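Local atomic coordinates of biotin transporter BioY (Lactococcus lactis subsp. cremoris, PDB entry 4DVE), a protein that binds biotin in the membrane and probably works as the S component of an energy-coupling factor ABC transporter that takes the vitamin up. Residues A[129-134]-A[186-191]. Sequence-based numbering, arbitrary orientation.
Sequences FGELII and RLRKQG
Two arginines converge on Glu131 OE2: NH1 of Arg188 donates to it at 3.3 Å, and Arg185, one turn earlier on helix 170-189, forms a salt bridge to the same oxygen. The shorter bond of the Arg188 pair runs to the other carboxylate oxygen, with NH2 of Arg188 2.6 Å from OE1 of Glu131. The guanidinium therefore presents its end, NH1 and NH2 together, to the end of the carboxylate, one nitrogen to each oxygen. Near-coplanarity supports this reading, as the two planes differ by 26°. The twist is not shared equally, however. The longer bond is the straighter, its N-H...O angle being 165°; it uses the syn lone pair of OE2 and lies in the guanidinium plane. The shorter one also reaches OE1 on the syn side but is tilted out of both planes.

Long, opposed side chains bridge the gap, for the CA atoms of Glu131 and Arg188 stand 12.9 Å apart. In Glu131, CG lies anti to the backbone N (chi1 -179°), which sends the chain away from its helix; both chains then bend, Glu131 at chi2 and Arg188 at chi3, to bring acid and guanidinium together. NH2 of Arg188 makes a second hydrogen bond, to Gly60 O of helix 52-80, which further restrains rotation of the group. Leu117 of helix 100-119 touches both side chains, and Glu131 is buried, so its two basic partners would be expected to favour the ionised carboxylate. With no other cross-contact between 129-134 and 186-191, the evidence defines a bidentate, end-on salt bridge joining the start of helix 128-155 to the end of helix 170-189 in the helical S-component fold, at the end of the bundle remote from the biotin pocket.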
# COMPACT_ATOMS: atom_id res chain seq x y z
N PHE A 129 -11.98 -14.42 1.30
CA PHE A 129 -10.70 -15.11 1.45
C PHE A 129 -9.82 -14.96 0.20
O PHE A 129 -8.63 -14.72 0.34
CB PHE A 129 -10.84 -16.60 1.83
CG PHE A 129 -9.53 -17.22 2.27
CD1 PHE A 129 -8.85 -16.73 3.38
CD2 PHE A 129 -8.96 -18.26 1.55
CE1 PHE A 129 -7.64 -17.27 3.79
CE2 PHE A 129 -7.74 -18.80 1.94
CZ PHE A 129 -7.07 -18.31 3.06
N GLY A 130 -10.42 -15.11 -0.99
CA GLY A 130 -9.77 -14.73 -2.25
C GLY A 130 -9.19 -13.30 -2.22
O GLY A 130 -8.04 -13.07 -2.59
N GLU A 131 -9.98 -12.35 -1.74
CA GLU A 131 -9.51 -10.98 -1.65
C GLU A 131 -8.29 -10.88 -0.72
O GLU A 131 -7.31 -10.19 -1.06
CB GLU A 131 -10.63 -10.05 -1.16
CG GLU A 131 -10.25 -8.57 -1.05
CD GLU A 131 -11.43 -7.64 -1.30
OE1 GLU A 131 -11.28 -6.39 -1.26
OE2 GLU A 131 -12.54 -8.16 -1.55
N LEU A 132 -8.36 -11.56 0.42
CA LEU A 132 -7.27 -11.55 1.40
C LEU A 132 -5.98 -12.12 0.80
O LEU A 132 -4.90 -11.59 1.01
CB LEU A 132 -7.65 -12.32 2.69
CG LEU A 132 -6.57 -12.43 3.77
CD1 LEU A 132 -6.02 -11.06 4.20
CD2 LEU A 132 -7.08 -13.21 4.99
N ILE A 133 -6.11 -13.19 0.02
CA ILE A 133 -4.95 -13.78 -0.61
C ILE A 133 -4.32 -12.83 -1.64
O ILE A 133 -3.10 -12.72 -1.70
CB ILE A 133 -5.26 -15.15 -1.22
CG1 ILE A 133 -5.67 -16.15 -0.12
CG2 ILE A 133 -4.08 -15.66 -2.04
CD1 ILE A 133 -4.73 -16.20 1.09
N ILE A 134 -5.14 -12.15 -2.43
CA ILE A 134 -4.65 -11.13 -3.38
C ILE A 134 -3.93 -9.99 -2.64
O ILE A 134 -2.82 -9.55 -3.04
CB ILE A 134 -5.78 -10.59 -4.29
CG1 ILE A 134 -6.30 -11.71 -5.20
CG2 ILE A 134 -5.33 -9.38 -5.13
CD1 ILE A 134 -7.71 -11.42 -5.73
N ARG A 186 -16.53 -3.80 3.93
CA ARG A 186 -17.55 -2.95 4.57
C ARG A 186 -17.82 -1.65 3.81
O ARG A 186 -18.98 -1.31 3.55
CB ARG A 186 -17.20 -2.60 6.01
CG ARG A 186 -17.86 -3.47 7.04
CD ARG A 186 -17.22 -3.30 8.41
NE ARG A 186 -17.41 -4.49 9.25
CZ ARG A 186 -16.85 -4.67 10.44
NH1 ARG A 186 -16.05 -3.75 10.97
NH2 ARG A 186 -17.10 -5.80 11.11
N LEU A 187 -16.77 -0.90 3.50
CA LEU A 187 -16.94 0.33 2.74
C LEU A 187 -17.62 0.11 1.39
O LEU A 187 -18.39 0.96 0.96
CB LEU A 187 -15.62 1.07 2.53
CG LEU A 187 -15.06 1.73 3.78
CD1 LEU A 187 -13.69 2.31 3.42
CD2 LEU A 187 -15.98 2.80 4.39
N ARG A 188 -17.36 -1.03 0.75
CA ARG A 188 -17.94 -1.34 -0.54
C ARG A 188 -19.38 -1.86 -0.50
O ARG A 188 -20.06 -1.75 -1.50
CB ARG A 188 -17.17 -2.43 -1.23
CG ARG A 188 -15.90 -2.02 -1.97
CD ARG A 188 -15.73 -3.08 -3.05
NE ARG A 188 -14.39 -3.46 -3.07
CZ ARG A 188 -13.86 -4.59 -2.63
NH1 ARG A 188 -14.54 -5.67 -2.21
NH2 ARG A 188 -12.57 -4.63 -2.67
N LYS A 189 -19.78 -2.49 0.60
CA LYS A 189 -21.00 -3.30 0.62
C LYS A 189 -22.20 -2.42 0.28
O LYS A 189 -23.13 -2.87 -0.38
CB LYS A 189 -21.15 -4.06 1.96
CG LYS A 189 -22.33 -3.70 2.83
CD LYS A 189 -22.38 -4.56 4.09
CE LYS A 189 -22.69 -6.02 3.77
NZ LYS A 189 -23.28 -6.75 4.93
N GLN A 190 -22.15 -1.17 0.72
CA GLN A 190 -22.84 -0.09 0.05
C GLN A 190 -21.83 1.08 -0.03
O GLN A 190 -21.17 1.37 0.98
CB GLN A 190 -24.15 0.29 0.77
CG GLN A 190 -24.01 1.05 2.08
CD GLN A 190 -24.15 2.56 1.92
OE1 GLN A 190 -23.83 3.12 0.87
NE2 GLN A 190 -24.63 3.22 2.97
N GLY A 191 -21.68 1.74 -1.18
CA GLY A 191 -22.59 1.61 -2.32
C GLY A 191 -22.03 0.87 -3.52
O GLY A 191 -22.24 -0.36 -3.64